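START domain-containing protein 10 (Homo sapiens, PDB 6SER) transfers phosphatidylcholine and phosphatidylethanolamine between membranes, selecting lipids with a palmitoyl or stearoyl chain at sn-1 and an unsaturated 18-carbon chain at sn-2. Local coordinates at residues A[86-91]-A[224-229]; A[106-111]-A[131-136]; A[165-170]-A[186-191]. One frame throughout, in Å; residues are numbered along the deposited sequence.

Interaction 1: A[86-91]-A[224-229]; sequences LHDIEY and EWKQKH. With PO4 (phosphate ion), chain B.
Y91 and K226 mark the nearest backbone approach, their CA atoms 8.2 Å apart; the backbones stay apart, and side chains and two waters fill the junction between helices 79-87 and 89-95 and the C-terminal end of helix 197-227. With CG anti to its backbone N (chi1 -176°), W225 receives the Y91 ring on one face of its indole: Y91 CD1 comes within 3.4 Å of W225 CE3, displaced toward the rim, with the six-membered rings inclined at 49°. Over the centre of the opposite face sits H229 ND1, which also donates a nearly straight bond of 2.6 Å to W225 O. That bond lies in the imidazole plane and fixes the rotation of the H229 ring. E90 meets the indole at its edge, CG in the plane near CH2 and the carboxylate turned almost perpendicular to the ring. D88, at the N-cap of the short helix 89-95, accepts from Y91 N through OD2 at 2.8 Å, while its OD1 lies 4.1 Å from K226 NZ, beyond a salt bridge. A water joins the three charged groups, accepting from K226 NZ at 2.6 Å and reaching D88 OD1 and E90 OE2; a second ties E90 OE2 to H229 O. K226 NZ also donates to the carbonyls of H229, L230 and F233, and D88 OD1 bonds the hydroxyl of Y222. W225 NE1 and H229 NE2 both donate to a phosphate ion, probably from the crystallisation liquor. The contact thus joins an indole covered on both faces to a hydrated charge network, in which the lysine probably tempers the two carboxylates.

Interaction 2: A[106-111]-A[131-136]; sequences ARLTVN and ITLRSW
N111 lies against W136 at the tight end of this contact, where backbone and side chain grip together. N111 O accepts two bonds from opposite faces of its carbonyl plane, from S135 OG at 2.6 Å and from W136 N at 3.2 Å. A chi1 of 62° sets N111 CG between its backbone N and carbonyl carbon, and from there ND2 returns a bond to W136 O, 2.8 Å long and close to the amide plane. N111 CB rests over the five-membered ring of W136 in a CH-pi contact, 3.9 Å from the centroid. Farther along, the CA atoms of L108 and L133 are 8.9 Å apart, yet their side chains cross at about a right angle, L108 CD1 pressed closely against L133 CD1 (3.5 Å). The looser side is hydrated: a water in the plane of the indole edge accepts from W136 NE1 at 2.7 Å and donates to V110 O. T109 OG1 accepts from N111 N in an ST turn, and L108 and T109 form a classic bulge opposite A112. The bulge and the ST turn lead strand 99-109 into strand 112-119, which pairs antiparallel with strand 127-139 in the curved sheet of the START fold.

Interaction 3: A[165-170]-A[186-191]; sequences VSIQTG and LAQVDP
A classic beta bulge interrupts the antiparallel hairpin of strands 161-175 and 181-190, part of the curved sheet of the START domain: I167 and Q168 together face the single residue Q188. Q188 O accepts from I167 N at 2.9 Å and, weakly, from Q168 N at 3.4 Å. The helical backbone angles of I167 make room for the extra residue and shift the register by one between S166 and Q168. V165 and D190 exchange two bonds, V165 N to D190 O and D190 N to V165 O, both 3.0 Å long; beyond the bulge, Q188 N donates to Q168 O at 2.9 Å, and G170 and L186 form a second reciprocal pair. The side chain of I167 leans over the opposing strand. CG1, anti to the carbonyl carbon (chi1 -61°), turns its branch toward that strand, where CD1 lies 3.4 Å from Q188 O, and CG2 meets Q188 OE1 at 3.5 Å. T169 and A187, on the same face as S166 and V189, meet through carbon atoms, T169 CB touching A187 CB at 3.6 Å. Diethylene glycol, probably from the crystallisation liquor, lies beside T169, consistent with this face lining the lipid cavity. Q168 and L186, on the other face, pack against F33 of helix 27-38, while Q168 OE1 accepts from K67 and Q188 NE2 donates to L65 O. D190 forms a salt bridge with K197 at the start of helix 197-227, and backbone bonds extend the sheet outward, from S166 and T169 to strand 142-151 and from A187 to strand 68-74.

In the fold
The three contacts lie in one START domain but differ in depth. Interaction 3 is buried, about 8 Å from the chain centre, and relies chiefly on backbone pairing, interrupted by one bulge; interactions 1 and 2 are only partly buried, their centres about 17 and 12 Å from it, and add waters and side-chain bonds. Interactions 2 and 3 reach neighbouring strands of the same sheet, 127-139 and 161-175, and touch where T132 CG2 meets S166 CB at 4.0 Å. Interaction 1 instead joins helices, yet it abuts interaction 2 through the edge-to-face rings of H87 and W136. Aromatic and charged groups carry interaction 1, an amide and an indole with one main-chain bond interaction 2, and main-chain bonds interaction 3.

Interaction 1: A[86-91]-A[224-229]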
loop_
_atom_site.group_PDB
_atom_site.type_symbol
_atom_site.label_atom_id
_atom_site.label_comp_id
_atom_site.label_asym_id
_atom_site.label_seq_id
_atom_site.Cartn_x
_atom_site.Cartn_y
_atom_site.Cartn_z
ATOM N N LEU A 86 -0.674 -2.537 9.086
ATOM C CA LEU A 86 -0.863 -2.503 7.642
ATOM C C LEU A 86 -2.011 -3.403 7.202
ATOM O O LEU A 86 -2.721 -3.068 6.250
ATOM C CB LEU A 86 0.429 -2.903 6.931
ATOM C CG LEU A 86 1.552 -1.863 7.038
ATOM C CD1 LEU A 86 2.814 -2.314 6.304
ATOM C CD2 LEU A 86 1.068 -0.535 6.513
ATOM N N HIS A 87 -2.224 -4.527 7.887
ATOM C CA HIS A 87 -3.263 -5.464 7.476
ATOM C C HIS A 87 -4.655 -5.056 7.951
ATOM O O HIS A 87 -5.644 -5.398 7.297
ATOM C CB HIS A 87 -2.946 -6.868 8.002
ATOM C CG HIS A 87 -2.217 -7.737 7.021
ATOM N ND1 HIS A 87 -2.788 -8.170 5.844
ATOM C CD2 HIS A 87 -0.976 -8.286 7.059
ATOM C CE1 HIS A 87 -1.928 -8.937 5.192
ATOM N NE2 HIS A 87 -0.819 -9.019 5.907
ATOM N N ASP A 88 -4.758 -4.330 9.070
ATOM C CA ASP A 88 -6.030 -4.147 9.773
ATOM C C ASP A 88 -6.877 -3.095 9.073
ATOM O O ASP A 88 -6.812 -1.906 9.393
ATOM C CB ASP A 88 -5.779 -3.756 11.226
ATOM C CG ASP A 88 -7.015 -3.924 12.100
ATOM O OD1 ASP A 88 -6.886 -4.465 13.213
ATOM O OD2 ASP A 88 -8.115 -3.516 11.667
ATOM N N ILE A 89 -7.720 -3.547 8.137
ATOM C CA ILE A 89 -8.611 -2.638 7.407
ATOM C C ILE A 89 -9.465 -1.824 8.367
ATOM O O ILE A 89 -9.653 -0.615 8.179
ATOM C CB ILE A 89 -9.491 -3.416 6.408
ATOM C CG1 ILE A 89 -8.673 -3.840 5.194
ATOM C CG2 ILE A 89 -10.649 -2.558 5.930
ATOM C CD1 ILE A 89 -8.373 -5.289 5.163
ATOM N N GLU A 90 -9.996 -2.469 9.408
ATOM C CA GLU A 90 -10.890 -1.782 10.336
ATOM C C GLU A 90 -10.192 -0.625 11.040
ATOM O O GLU A 90 -10.767 0.460 11.186
ATOM C CB GLU A 90 -11.429 -2.771 11.369
ATOM C CG GLU A 90 -12.209 -2.089 12.460
ATOM C CD GLU A 90 -12.680 -3.040 13.560
ATOM O OE1 GLU A 90 -13.671 -2.696 14.219
ATOM O OE2 GLU A 90 -12.071 -4.108 13.772
ATOM N N TYR A 91 -8.960 -0.850 11.504
ATOM C CA TYR A 91 -8.165 0.171 12.183
ATOM C C TYR A 91 -7.830 1.370 11.292
ATOM O O TYR A 91 -7.602 2.458 11.824
ATOM C CB TYR A 91 -6.868 -0.463 12.690
ATOM C CG TYR A 91 -6.046 0.382 13.633
ATOM C CD1 TYR A 91 -6.611 0.935 14.775
ATOM C CD2 TYR A 91 -4.684 0.589 13.406
ATOM C CE1 TYR A 91 -5.846 1.688 15.662
ATOM C CE2 TYR A 91 -3.912 1.338 14.286
ATOM C CZ TYR A 91 -4.496 1.884 15.406
ATOM O OH TYR A 91 -3.733 2.627 16.271
ATOM N N GLU A 224 -3.369 -1.377 22.472
ATOM C CA GLU A 224 -4.489 -1.007 23.336
ATOM C C GLU A 224 -5.798 -0.940 22.560
ATOM O O GLU A 224 -6.836 -1.411 23.043
ATOM C CB GLU A 224 -4.209 0.331 24.019
ATOM C CG GLU A 224 -3.165 0.250 25.129
ATOM C CD GLU A 224 -2.808 1.612 25.702
ATOM O OE1 GLU A 224 -2.947 2.624 24.977
ATOM O OE2 GLU A 224 -2.393 1.670 26.881
ATOM N N TRP A 225 -5.775 -0.351 21.363
ATOM C CA TRP A 225 -6.986 -0.293 20.552
ATOM C C TRP A 225 -7.457 -1.693 20.164
ATOM O O TRP A 225 -8.650 -2.009 20.256
ATOM C CB TRP A 225 -6.740 0.558 19.305
ATOM C CG TRP A 225 -7.962 0.732 18.467
ATOM C CD1 TRP A 225 -8.871 1.751 18.537
ATOM C CD2 TRP A 225 -8.416 -0.141 17.430
ATOM N NE1 TRP A 225 -9.860 1.569 17.606
ATOM C CE2 TRP A 225 -9.606 0.414 16.911
ATOM C CE3 TRP A 225 -7.930 -1.336 16.886
ATOM C CZ2 TRP A 225 -10.325 -0.189 15.873
ATOM C CZ3 TRP A 225 -8.642 -1.932 15.848
ATOM C CH2 TRP A 225 -9.829 -1.360 15.357
ATOM N N LYS A 226 -6.530 -2.545 19.724
ATOM C CA LYS A 226 -6.913 -3.869 19.241
ATOM C C LYS A 226 -7.429 -4.746 20.377
ATOM O O LYS A 226 -8.271 -5.622 20.152
ATOM C CB LYS A 226 -5.716 -4.515 18.528
ATOM C CG LYS A 226 -5.990 -5.861 17.852
ATOM C CD LYS A 226 -7.252 -5.834 16.985
ATOM C CE LYS A 226 -7.361 -7.117 16.164
ATOM N NZ LYS A 226 -8.714 -7.284 15.588
ATOM N N GLN A 227 -6.938 -4.514 21.601
ATOM C CA GLN A 227 -7.465 -5.201 22.776
ATOM C C GLN A 227 -8.941 -4.886 23.003
ATOM O O GLN A 227 -9.675 -5.719 23.538
ATOM C CB GLN A 227 -6.644 -4.814 24.005
ATOM C CG GLN A 227 -7.143 -5.420 25.293
ATOM C CD GLN A 227 -7.143 -6.927 25.240
ATOM O OE1 GLN A 227 -6.166 -7.539 24.803
ATOM N NE2 GLN A 227 -8.247 -7.540 25.669
ATOM N N LYS A 228 -9.400 -3.702 22.603
ATOM C CA LYS A 228 -10.811 -3.358 22.728
ATOM C C LYS A 228 -11.643 -3.757 21.514
ATOM O O LYS A 228 -12.854 -3.511 21.512
ATOM C CB LYS A 228 -10.982 -1.853 22.964
ATOM C CG LYS A 228 -10.301 -1.312 24.212
ATOM C CD LYS A 228 -10.464 0.201 24.308
ATOM C CE LYS A 228 -9.600 0.769 25.423
ATOM N NZ LYS A 228 -9.606 2.257 25.427
ATOM N N HIS A 229 -11.042 -4.369 20.489
ATOM C CA HIS A 229 -11.735 -4.633 19.223
ATOM C C HIS A 229 -11.420 -6.043 18.716
ATOM O O HIS A 229 -10.833 -6.239 17.653
ATOM C CB HIS A 229 -11.369 -3.587 18.171
ATOM C CG HIS A 229 -11.785 -2.197 18.533
ATOM N ND1 HIS A 229 -11.020 -1.375 19.333
ATOM C CD2 HIS A 229 -12.892 -1.486 18.209
ATOM C CE1 HIS A 229 -11.636 -0.215 19.483
ATOM N NE2 HIS A 229 -12.773 -0.257 18.811
HETATM P P PO4 B . -13.358 3.179 18.584
HETATM O O1 PO4 B . -12.659 2.806 17.401
HETATM O O2 PO4 B . -14.177 4.280 18.328
HETATM O O3 PO4 B . -12.418 3.506 19.563
HETATM O O4 PO4 B . -14.178 2.106 19.035
HETATM O O HOH W 1 -9.352 -5.216 14.071
HETATM O O HOH W 2 -12.232 -6.389 15.163
#

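Interaction 2: A[106-111]-A[131-136]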
loop_
_atom_site.group_PDB
_atom_site.type_symbol
_atom_site.label_atom_id
_atom_site.label_comp_id
_atom_site.label_asym_id
_atom_site.label_seq_id
_atom_site.Cartn_x
_atom_site.Cartn_y
_atom_site.Cartn_z
ATOM N N ALA A 106 -13.101 -9.658 -1.870
ATOM C CA ALA A 106 -13.098 -11.095 -2.059
ATOM C C ALA A 106 -11.678 -11.596 -1.889
ATOM O O ALA A 106 -10.712 -10.832 -1.953
ATOM C CB ALA A 106 -13.651 -11.484 -3.437
ATOM N N ARG A 107 -11.570 -12.893 -1.688
ATOM C CA ARG A 107 -10.297 -13.560 -1.513
ATOM C C ARG A 107 -9.964 -14.342 -2.779
ATOM O O ARG A 107 -10.852 -14.904 -3.431
ATOM C CB ARG A 107 -10.354 -14.469 -0.280
ATOM C CG ARG A 107 -9.380 -15.619 -0.307
ATOM C CD ARG A 107 -8.960 -16.032 1.098
ATOM N NE ARG A 107 -10.088 -16.189 2.018
ATOM C CZ ARG A 107 -10.868 -17.265 2.074
ATOM N NH1 ARG A 107 -10.662 -18.282 1.247
ATOM N NH2 ARG A 107 -11.861 -17.319 2.953
ATOM N N LEU A 108 -8.689 -14.341 -3.150
ATOM C CA LEU A 108 -8.216 -15.150 -4.271
ATOM C C LEU A 108 -7.540 -16.425 -3.790
ATOM O O LEU A 108 -7.954 -17.529 -4.148
ATOM C CB LEU A 108 -7.234 -14.351 -5.134
ATOM C CG LEU A 108 -7.794 -13.204 -5.956
ATOM C CD1 LEU A 108 -6.636 -12.300 -6.267
ATOM C CD2 LEU A 108 -8.449 -13.711 -7.252
ATOM N N THR A 109 -6.462 -16.279 -3.037
ATOM C CA THR A 109 -5.717 -17.362 -2.423
ATOM C C THR A 109 -5.658 -17.106 -0.923
ATOM O O THR A 109 -6.198 -16.121 -0.415
ATOM C CB THR A 109 -4.299 -17.467 -2.991
ATOM O OG1 THR A 109 -3.508 -16.385 -2.481
ATOM C CG2 THR A 109 -4.311 -17.403 -4.523
ATOM N N VAL A 110 -4.958 -17.993 -0.216
ATOM C CA VAL A 110 -4.854 -17.851 1.229
ATOM C C VAL A 110 -4.116 -16.568 1.616
ATOM O O VAL A 110 -4.360 -16.029 2.700
ATOM C CB VAL A 110 -4.196 -19.123 1.809
ATOM C CG1 VAL A 110 -2.669 -19.103 1.665
ATOM C CG2 VAL A 110 -4.613 -19.337 3.233
ATOM N N ASN A 111 -3.245 -16.040 0.750
ATOM C CA ASN A 111 -2.530 -14.795 1.027
ATOM C C ASN A 111 -2.681 -13.784 -0.115
ATOM O O ASN A 111 -1.772 -13.002 -0.387
ATOM C CB ASN A 111 -1.047 -15.060 1.313
ATOM C CG ASN A 111 -0.316 -15.696 0.135
ATOM O OD1 ASN A 111 -0.853 -16.557 -0.556
ATOM N ND2 ASN A 111 0.923 -15.265 -0.098
ATOM N N ILE A 131 -9.329 0.072 -6.677
ATOM C CA ILE A 131 -9.576 -1.353 -6.519
ATOM C C ILE A 131 -8.238 -2.027 -6.752
ATOM O O ILE A 131 -7.646 -1.857 -7.824
ATOM C CB ILE A 131 -10.614 -1.863 -7.534
ATOM C CG1 ILE A 131 -11.908 -1.047 -7.472
ATOM C CG2 ILE A 131 -10.874 -3.343 -7.348
ATOM C CD1 ILE A 131 -12.775 -1.426 -6.348
ATOM N N THR A 132 -7.752 -2.789 -5.772
ATOM C CA THR A 132 -6.412 -3.358 -5.850
ATOM C C THR A 132 -6.421 -4.847 -5.529
ATOM O O THR A 132 -7.230 -5.321 -4.728
ATOM C CB THR A 132 -5.437 -2.648 -4.891
ATOM O OG1 THR A 132 -5.974 -2.673 -3.566
ATOM C CG2 THR A 132 -5.212 -1.201 -5.309
ATOM N N LEU A 133 -5.511 -5.577 -6.166
ATOM C CA LEU A 133 -5.177 -6.929 -5.753
ATOM C C LEU A 133 -3.998 -6.839 -4.793
ATOM O O LEU A 133 -2.945 -6.303 -5.146
ATOM C CB LEU A 133 -4.848 -7.808 -6.958
ATOM C CG LEU A 133 -4.640 -9.316 -6.749
ATOM C CD1 LEU A 133 -4.717 -10.009 -8.085
ATOM C CD2 LEU A 133 -3.297 -9.645 -6.099
ATOM N N ARG A 134 -4.182 -7.342 -3.583
ATOM C CA ARG A 134 -3.189 -7.265 -2.524
ATOM C C ARG A 134 -2.692 -8.669 -2.222
ATOM O O ARG A 134 -3.484 -9.618 -2.203
ATOM C CB ARG A 134 -3.800 -6.631 -1.253
ATOM C CG ARG A 134 -2.815 -6.338 -0.134
ATOM C CD ARG A 134 -3.454 -5.492 0.969
ATOM N NE ARG A 134 -4.321 -6.264 1.867
ATOM C CZ ARG A 134 -5.647 -6.363 1.749
ATOM N NH1 ARG A 134 -6.346 -7.084 2.628
ATOM N NH2 ARG A 134 -6.283 -5.748 0.758
ATOM N N SER A 135 -1.386 -8.809 -1.986
ATOM C CA SER A 135 -0.840 -10.089 -1.554
ATOM C C SER A 135 0.290 -9.878 -0.558
ATOM O O SER A 135 1.028 -8.893 -0.636
ATOM C CB SER A 135 -0.332 -10.917 -2.724
ATOM O OG SER A 135 -0.115 -12.254 -2.303
ATOM N N TRP A 136 0.423 -10.818 0.374
ATOM C CA TRP A 136 1.322 -10.663 1.506
ATOM C C TRP A 136 2.115 -11.938 1.742
ATOM O O TRP A 136 1.648 -13.042 1.454
ATOM C CB TRP A 136 0.557 -10.285 2.780
ATOM C CG TRP A 136 -0.645 -11.131 3.073
ATOM C CD1 TRP A 136 -0.708 -12.189 3.939
ATOM C CD2 TRP A 136 -1.969 -10.976 2.535
ATOM N NE1 TRP A 136 -1.985 -12.704 3.969
ATOM C CE2 TRP A 136 -2.776 -11.984 3.112
ATOM C CE3 TRP A 136 -2.551 -10.084 1.626
ATOM C CZ2 TRP A 136 -4.136 -12.122 2.808
ATOM C CZ3 TRP A 136 -3.898 -10.231 1.314
ATOM C CH2 TRP A 136 -4.675 -11.237 1.903
HETATM O O HOH W 3 -2.806 -14.970 5.083
#

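Interaction 3: A[165-170]-A[186-191]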
loop_
_atom_site.group_PDB
_atom_site.type_symbol
_atom_site.label_atom_id
_atom_site.label_comp_id
_atom_site.label_asym_id
_atom_site.label_seq_id
_atom_site.Cartn_x
_atom_site.Cartn_y
_atom_site.Cartn_z
ATOM N N VAL A 165 -5.238 4.735 -10.156
ATOM C CA VAL A 165 -4.572 3.484 -10.532
ATOM C C VAL A 165 -3.304 3.327 -9.718
ATOM O O VAL A 165 -2.449 4.118 -9.778
ATOM C CB VAL A 165 -4.233 3.417 -12.020
ATOM C CG1 VAL A 165 -3.509 2.148 -12.355
ATOM C CG2 VAL A 165 -5.398 3.649 -12.922
ATOM N N SER A 166 -3.255 2.268 -8.975
ATOM C CA SER A 166 -2.049 1.892 -8.245
ATOM C C SER A 166 -1.216 1.000 -9.162
ATOM O O SER A 166 -1.524 -0.181 -9.332
ATOM C CB SER A 166 -2.417 1.198 -6.934
ATOM O OG SER A 166 -1.308 0.459 -6.427
ATOM N N ILE A 167 -0.170 1.565 -9.742
ATOM C CA ILE A 167 0.714 0.805 -10.662
ATOM C C ILE A 167 1.440 -0.252 -9.844
ATOM O O ILE A 167 1.486 -1.334 -10.266
ATOM C CB ILE A 167 1.666 1.679 -11.498
ATOM C CG1 ILE A 167 0.909 2.639 -12.394
ATOM C CG2 ILE A 167 2.592 0.852 -12.321
ATOM C CD1 ILE A 167 0.743 3.960 -11.830
ATOM N N GLN A 168 1.918 0.120 -8.683
ATOM C CA GLN A 168 2.568 -0.779 -7.733
ATOM C C GLN A 168 2.696 -0.034 -6.423
ATOM O O GLN A 168 3.068 1.055 -6.449
ATOM C CB GLN A 168 3.938 -1.184 -8.221
ATOM C CG GLN A 168 4.800 -1.715 -7.129
ATOM C CD GLN A 168 6.229 -1.893 -7.560
ATOM O OE1 GLN A 168 6.892 -0.991 -8.020
ATOM N NE2 GLN A 168 6.682 -3.110 -7.443
ATOM N N THR A 169 2.218 -0.595 -5.340
ATOM C CA THR A 169 2.371 -0.032 -3.993
ATOM C C THR A 169 2.650 -1.185 -3.034
ATOM O O THR A 169 2.211 -2.196 -3.265
ATOM C CB THR A 169 1.441 1.125 -3.635
ATOM O OG1 THR A 169 0.822 0.774 -2.430
ATOM C CG2 THR A 169 0.323 1.448 -4.562
ATOM N N GLY A 170 3.471 -0.998 -2.035
ATOM C CA GLY A 170 3.788 -2.090 -1.122
ATOM C C GLY A 170 4.683 -1.674 0.005
ATOM O O GLY A 170 5.144 -0.607 -0.013
ATOM N N LEU A 186 7.083 1.706 -0.844
ATOM C CA LEU A 186 7.388 1.963 -2.247
ATOM C C LEU A 186 6.074 2.046 -3.008
ATOM O O LEU A 186 5.264 1.115 -2.946
ATOM C CB LEU A 186 8.292 0.864 -2.816
ATOM C CG LEU A 186 8.516 0.769 -4.328
ATOM C CD1 LEU A 186 9.035 2.069 -4.889
ATOM C CD2 LEU A 186 9.482 -0.360 -4.629
ATOM N N ALA A 187 5.852 3.156 -3.714
ATOM C CA ALA A 187 4.588 3.330 -4.421
ATOM C C ALA A 187 4.773 4.086 -5.727
ATOM O O ALA A 187 5.656 4.937 -5.864
ATOM C CB ALA A 187 3.555 4.084 -3.592
ATOM N N GLN A 188 3.886 3.781 -6.669
ATOM C CA GLN A 188 3.711 4.538 -7.899
ATOM C C GLN A 188 2.211 4.536 -8.187
ATOM O O GLN A 188 1.665 3.524 -8.633
ATOM C CB GLN A 188 4.512 3.927 -9.040
ATOM C CG GLN A 188 4.445 4.726 -10.333
ATOM C CD GLN A 188 5.231 4.072 -11.445
ATOM O OE1 GLN A 188 5.345 2.843 -11.503
ATOM N NE2 GLN A 188 5.798 4.890 -12.331
ATOM N N VAL A 189 1.591 5.647 -7.889
ATOM C CA VAL A 189 0.196 5.824 -8.044
ATOM C C VAL A 189 -0.207 6.986 -8.917
ATOM O O VAL A 189 0.163 8.083 -8.668
ATOM C CB VAL A 189 -0.433 6.042 -6.670
ATOM C CG1 VAL A 189 -1.902 6.295 -6.788
ATOM C CG2 VAL A 189 -0.189 4.865 -5.786
ATOM N N ASP A 190 -1.027 6.711 -9.909
ATOM C CA ASP A 190 -1.551 7.699 -10.807
ATOM C C ASP A 190 -2.932 8.079 -10.344
ATOM O O ASP A 190 -3.812 7.314 -10.382
ATOM C CB ASP A 190 -1.603 7.122 -12.206
ATOM C CG ASP A 190 -1.872 8.148 -13.259
ATOM O OD1 ASP A 190 -1.664 7.873 -14.415
ATOM O OD2 ASP A 190 -2.322 9.211 -12.940
ATOM N N PRO A 191 -3.117 9.325 -9.853
ATOM C CA PRO A 191 -4.421 9.803 -9.384
ATOM C C PRO A 191 -5.313 10.221 -10.562
ATOM O O PRO A 191 -6.447 10.599 -10.328
ATOM C CB PRO A 191 -4.087 11.044 -8.539
ATOM C CG PRO A 191 -2.572 11.080 -8.458
ATOM C CD PRO A 191 -2.081 10.339 -9.684
#